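Local structure of putative enoyl-CoA hydratase/isomerase (Mycobacterium abscessus, 3RSI) at residues P104-V109 against S199-I204; N110-G115 against H132-L137. The protein probably acts as a hydro-lyase of the enoyl-CoA hydratase/isomerase family, with a role in lipid metabolism. All coordinates share one frame; numbering follows the deposited sequence.

Overall arrangement
Both contacts are buried, and their first segments, 104-109 and 110-115, follow each other directly in the chain, with contact 2 nested inside the loop closed by contact 1. Contact 1 sets strand 105-109 against helix 193-205, about 14 Å from the chain centre, and rests on aliphatic packing alone. Contact 2 pairs the short strands 113-114 and 134-136 farther out, about 23 Å from that centre, mainly through backbone hydrogen bonds. Their centres lie 18 Å apart, yet they meet where Val109 CG1 packs at 3.8 Å on Phe135 CE1. Each also touches a second subunit: the sheet of contact 1 continues into it, and contact 2 lends it backbone bonds from Ala112 and Leu114.

Contact 1: P104-V109 against S199-I204; sequences PLIAAV and SLADRI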
# COMPACT_ATOMS: atom_id res chain seq x y z
N PRO B 104 9.63 -19.43 -1.97
CA PRO B 104 8.50 -18.73 -2.58
C PRO B 104 7.28 -19.61 -2.76
O PRO B 104 7.39 -20.79 -3.14
CB PRO B 104 9.04 -18.31 -3.95
CG PRO B 104 10.53 -18.30 -3.78
CD PRO B 104 10.82 -19.42 -2.84
N LEU B 105 6.11 -19.02 -2.50
CA LEU B 105 4.81 -19.70 -2.59
C LEU B 105 3.92 -18.95 -3.60
O LEU B 105 3.66 -17.75 -3.45
CB LEU B 105 4.14 -19.73 -1.21
CG LEU B 105 2.80 -20.43 -1.06
CD1 LEU B 105 2.90 -21.83 -1.61
CD2 LEU B 105 2.38 -20.41 0.42
N ILE B 106 3.53 -19.66 -4.65
CA ILE B 106 2.76 -19.11 -5.74
C ILE B 106 1.34 -19.64 -5.68
O ILE B 106 1.13 -20.85 -5.77
CB ILE B 106 3.36 -19.54 -7.10
CG1 ILE B 106 4.83 -19.13 -7.16
CG2 ILE B 106 2.58 -18.91 -8.26
CD1 ILE B 106 5.57 -19.75 -8.33
N ALA B 107 0.37 -18.75 -5.54
CA ALA B 107 -1.02 -19.13 -5.53
C ALA B 107 -1.52 -19.16 -6.96
O ALA B 107 -1.42 -18.17 -7.67
CB ALA B 107 -1.86 -18.15 -4.69
N ALA B 108 -2.04 -20.32 -7.37
CA ALA B 108 -2.79 -20.48 -8.60
C ALA B 108 -4.26 -20.49 -8.20
O ALA B 108 -4.82 -21.54 -7.88
CB ALA B 108 -2.39 -21.76 -9.31
N VAL B 109 -4.88 -19.32 -8.18
CA VAL B 109 -6.26 -19.21 -7.68
C VAL B 109 -7.23 -19.55 -8.80
O VAL B 109 -7.59 -18.71 -9.62
CB VAL B 109 -6.56 -17.84 -7.05
CG1 VAL B 109 -7.92 -17.87 -6.33
CG2 VAL B 109 -5.43 -17.46 -6.10
N SER B 199 4.77 -21.48 -14.98
CA SER B 199 5.73 -20.67 -15.74
C SER B 199 6.50 -19.73 -14.81
O SER B 199 7.71 -19.58 -14.94
CB SER B 199 5.02 -19.90 -16.86
OG SER B 199 5.88 -18.90 -17.37
N LEU B 200 5.81 -19.12 -13.85
CA LEU B 200 6.48 -18.26 -12.84
C LEU B 200 7.46 -19.06 -11.97
O LEU B 200 8.58 -18.60 -11.71
CB LEU B 200 5.45 -17.54 -11.97
CG LEU B 200 4.65 -16.46 -12.71
CD1 LEU B 200 3.31 -16.12 -12.01
CD2 LEU B 200 5.50 -15.22 -12.91
N ALA B 201 7.02 -20.24 -11.53
CA ALA B 201 7.85 -21.16 -10.75
C ALA B 201 9.13 -21.52 -11.49
O ALA B 201 10.21 -21.51 -10.89
CB ALA B 201 7.06 -22.44 -10.40
N ASP B 202 9.02 -21.84 -12.78
CA ASP B 202 10.18 -22.17 -13.60
C ASP B 202 11.20 -21.03 -13.59
O ASP B 202 12.41 -21.29 -13.53
CB ASP B 202 9.79 -22.47 -15.05
CG ASP B 202 9.09 -23.81 -15.21
OD1 ASP B 202 9.31 -24.73 -14.36
OD2 ASP B 202 8.35 -23.95 -16.21
N ARG B 203 10.72 -19.79 -13.64
CA ARG B 203 11.60 -18.64 -13.61
C ARG B 203 12.29 -18.58 -12.25
O ARG B 203 13.49 -18.35 -12.17
CB ARG B 203 10.81 -17.35 -13.91
CG ARG B 203 11.63 -16.07 -13.81
CD ARG B 203 12.73 -15.99 -14.86
NE ARG B 203 14.03 -16.47 -14.37
CZ ARG B 203 15.17 -16.34 -15.05
NH1 ARG B 203 16.32 -16.75 -14.52
NH2 ARG B 203 15.17 -15.78 -16.26
N ILE B 204 11.54 -18.84 -11.18
CA ILE B 204 12.07 -18.76 -9.82
C ILE B 204 13.13 -19.83 -9.56
O ILE B 204 14.18 -19.54 -8.97
CB ILE B 204 10.97 -18.88 -8.76
CG1 ILE B 204 10.12 -17.61 -8.78
CG2 ILE B 204 11.57 -19.07 -7.36
CD1 ILE B 204 8.91 -17.68 -7.87
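Ile106 projects from strand 105-109 onto helix 193-205, where its tip settles against Ala201 and Ile204. This is strand-to-helix packing in the crotonase fold: the helix packs on strands 105-109 and 126-130 of a parallel sheet. The short segments run almost antiparallel, at 169°, with axes 9.6 Å apart. No hydrogen bond joins them, so the evidence for the contact is wholly that of apolar approach.

The tight part centres on one methyl. CG1 of Ile106 lies beside its backbone N and the chain is then extended (chi2 169°), which carries CD1 out from the strand to the helix surface. There Ile106 CD1 comes within 3.5 Å of Ala201 N and 3.7 Å of Ala201 CB, touching backbone as well as side chain. Ile204 brings its own CD1 against the flank of that methyl, Ile204 CD1 lying 4.0 Å from Ile106 CD1. Leu200 sits more loosely, with Leu200 CB 4.3 Å from Ile106 CD1, and its side chain also packs on Ile126 and Val128 of the adjoining strand.

The solvent side differs in character: the CB of exposed Asp202 points away from the strand, while partly exposed Arg203 makes a weak hydrogen bond through NH1 to Asn207 OD1. Leu105 points away from the helix and packs on Leu96, and along the strand's edge the sheet continues in parallel into a strand of the second subunit. The contact therefore joins the helical cover to a sheet that spans two subunits.

At the start of the strand, Pro104 and Ile204 pass alongside one another, their side chains pointing opposite ways: Pro104 CG lies 3.8 Å from Ile204 CG2, while Pro104 CB lies 4.0 Å from Ile204 CD1.

Contact 2: N110-G115 against H132-L137; sequences NGACLG and HATFGL
Cys113 and Phe135 stand side by side on one face of a short parallel pair of strands, 113-114 and 134-136. The cysteine sulfur is anti to its backbone N (chi1 175°) and approaches the ring obliquely, SG lying 5.0 Å from the Phe135 centroid and 56° off its normal; Cys113 CB is 4.0 Å from Phe135 CD1. Leu121 of helix 116-121 and Leu183 also pack on Phe135.

Leu114 turns to the other face, yet its CD2 bends back over Gly136, reaching 3.6 Å from Gly136 N across a residue that has no side chain in the way. Farther along, Leu137 CD2 lies 3.5 Å from Gly115 O.

Three backbone bonds fix this register. Cys113 bonds to the residues flanking Phe135, the usual parallel pattern, its N donating to Thr134 O at 2.8 Å and its O accepting from Gly136 N at 3.2 Å; Gly115 N then donates to Gly136 O at 2.9 Å.

Gly115 is the N-cap of helix 116-121; the corresponding helix start in characterised crotonases supplies one oxyanion-hole N-H, and probably does so here. The bonding is consistent with the pair fixing where that helix begins.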
# COMPACT_ATOMS: atom_id res chain seq x y z
N ASN B 110 -7.67 -20.80 -8.80
CA ASN B 110 -8.43 -21.37 -9.91
C ASN B 110 -9.92 -21.13 -9.82
O ASN B 110 -10.65 -21.43 -10.75
CB ASN B 110 -8.16 -22.86 -10.02
CG ASN B 110 -8.48 -23.59 -8.74
OD1 ASN B 110 -7.79 -23.43 -7.72
ND2 ASN B 110 -9.55 -24.40 -8.78
N GLY B 111 -10.37 -20.58 -8.69
CA GLY B 111 -11.79 -20.34 -8.47
C GLY B 111 -12.02 -19.64 -7.14
O GLY B 111 -11.11 -18.97 -6.63
N ALA B 112 -13.20 -19.82 -6.57
CA ALA B 112 -13.60 -19.11 -5.35
C ALA B 112 -12.54 -19.21 -4.26
O ALA B 112 -12.04 -20.30 -3.97
CB ALA B 112 -14.96 -19.67 -4.82
N CYS B 113 -12.19 -18.07 -3.67
CA CYS B 113 -11.15 -17.98 -2.66
C CYS B 113 -11.70 -17.17 -1.50
O CYS B 113 -11.57 -15.93 -1.48
CB CYS B 113 -9.89 -17.33 -3.26
SG CYS B 113 -8.54 -17.03 -2.08
N LEU B 114 -12.29 -17.87 -0.54
CA LEU B 114 -13.13 -17.21 0.47
C LEU B 114 -12.77 -17.68 1.86
O LEU B 114 -12.38 -18.82 2.06
CB LEU B 114 -14.61 -17.54 0.22
CG LEU B 114 -15.16 -17.32 -1.20
CD1 LEU B 114 -16.62 -17.86 -1.28
CD2 LEU B 114 -15.08 -15.88 -1.61
N GLY B 115 -12.88 -16.78 2.84
CA GLY B 115 -12.67 -17.17 4.23
C GLY B 115 -11.23 -17.58 4.46
O GLY B 115 -10.31 -16.86 4.08
N HIS B 132 -12.41 -16.09 -13.46
CA HIS B 132 -13.68 -16.27 -12.76
C HIS B 132 -13.54 -16.45 -11.24
O HIS B 132 -14.54 -16.61 -10.55
CB HIS B 132 -14.48 -17.43 -13.36
CG HIS B 132 -14.75 -17.28 -14.82
ND1 HIS B 132 -15.31 -16.14 -15.36
CD2 HIS B 132 -14.56 -18.13 -15.86
CE1 HIS B 132 -15.43 -16.29 -16.67
NE2 HIS B 132 -14.99 -17.49 -16.99
N ALA B 133 -12.32 -16.41 -10.71
CA ALA B 133 -12.10 -16.43 -9.26
C ALA B 133 -12.75 -15.23 -8.56
O ALA B 133 -12.95 -14.16 -9.15
CB ALA B 133 -10.64 -16.48 -8.95
N THR B 134 -13.11 -15.43 -7.29
CA THR B 134 -13.60 -14.37 -6.42
C THR B 134 -12.82 -14.43 -5.10
O THR B 134 -12.29 -15.49 -4.75
CB THR B 134 -15.12 -14.50 -6.13
OG1 THR B 134 -15.42 -15.80 -5.59
CG2 THR B 134 -15.91 -14.29 -7.40
N PHE B 135 -12.76 -13.30 -4.40
CA PHE B 135 -11.96 -13.13 -3.19
C PHE B 135 -12.77 -12.47 -2.09
O PHE B 135 -13.31 -11.40 -2.28
CB PHE B 135 -10.74 -12.29 -3.52
CG PHE B 135 -9.87 -12.90 -4.57
CD1 PHE B 135 -8.77 -13.66 -4.23
CD2 PHE B 135 -10.20 -12.77 -5.91
CE1 PHE B 135 -7.98 -14.28 -5.22
CE2 PHE B 135 -9.44 -13.39 -6.91
CZ PHE B 135 -8.31 -14.13 -6.55
N GLY B 136 -12.84 -13.08 -0.93
CA GLY B 136 -13.73 -12.55 0.08
C GLY B 136 -13.47 -13.10 1.46
O GLY B 136 -12.85 -14.13 1.63
N LEU B 137 -13.92 -12.35 2.45
CA LEU B 137 -13.82 -12.71 3.85
C LEU B 137 -15.19 -12.42 4.45
O LEU B 137 -15.42 -11.33 5.00
CB LEU B 137 -12.73 -11.88 4.52
CG LEU B 137 -11.30 -12.09 4.03
CD1 LEU B 137 -10.41 -10.93 4.53
CD2 LEU B 137 -10.75 -13.46 4.47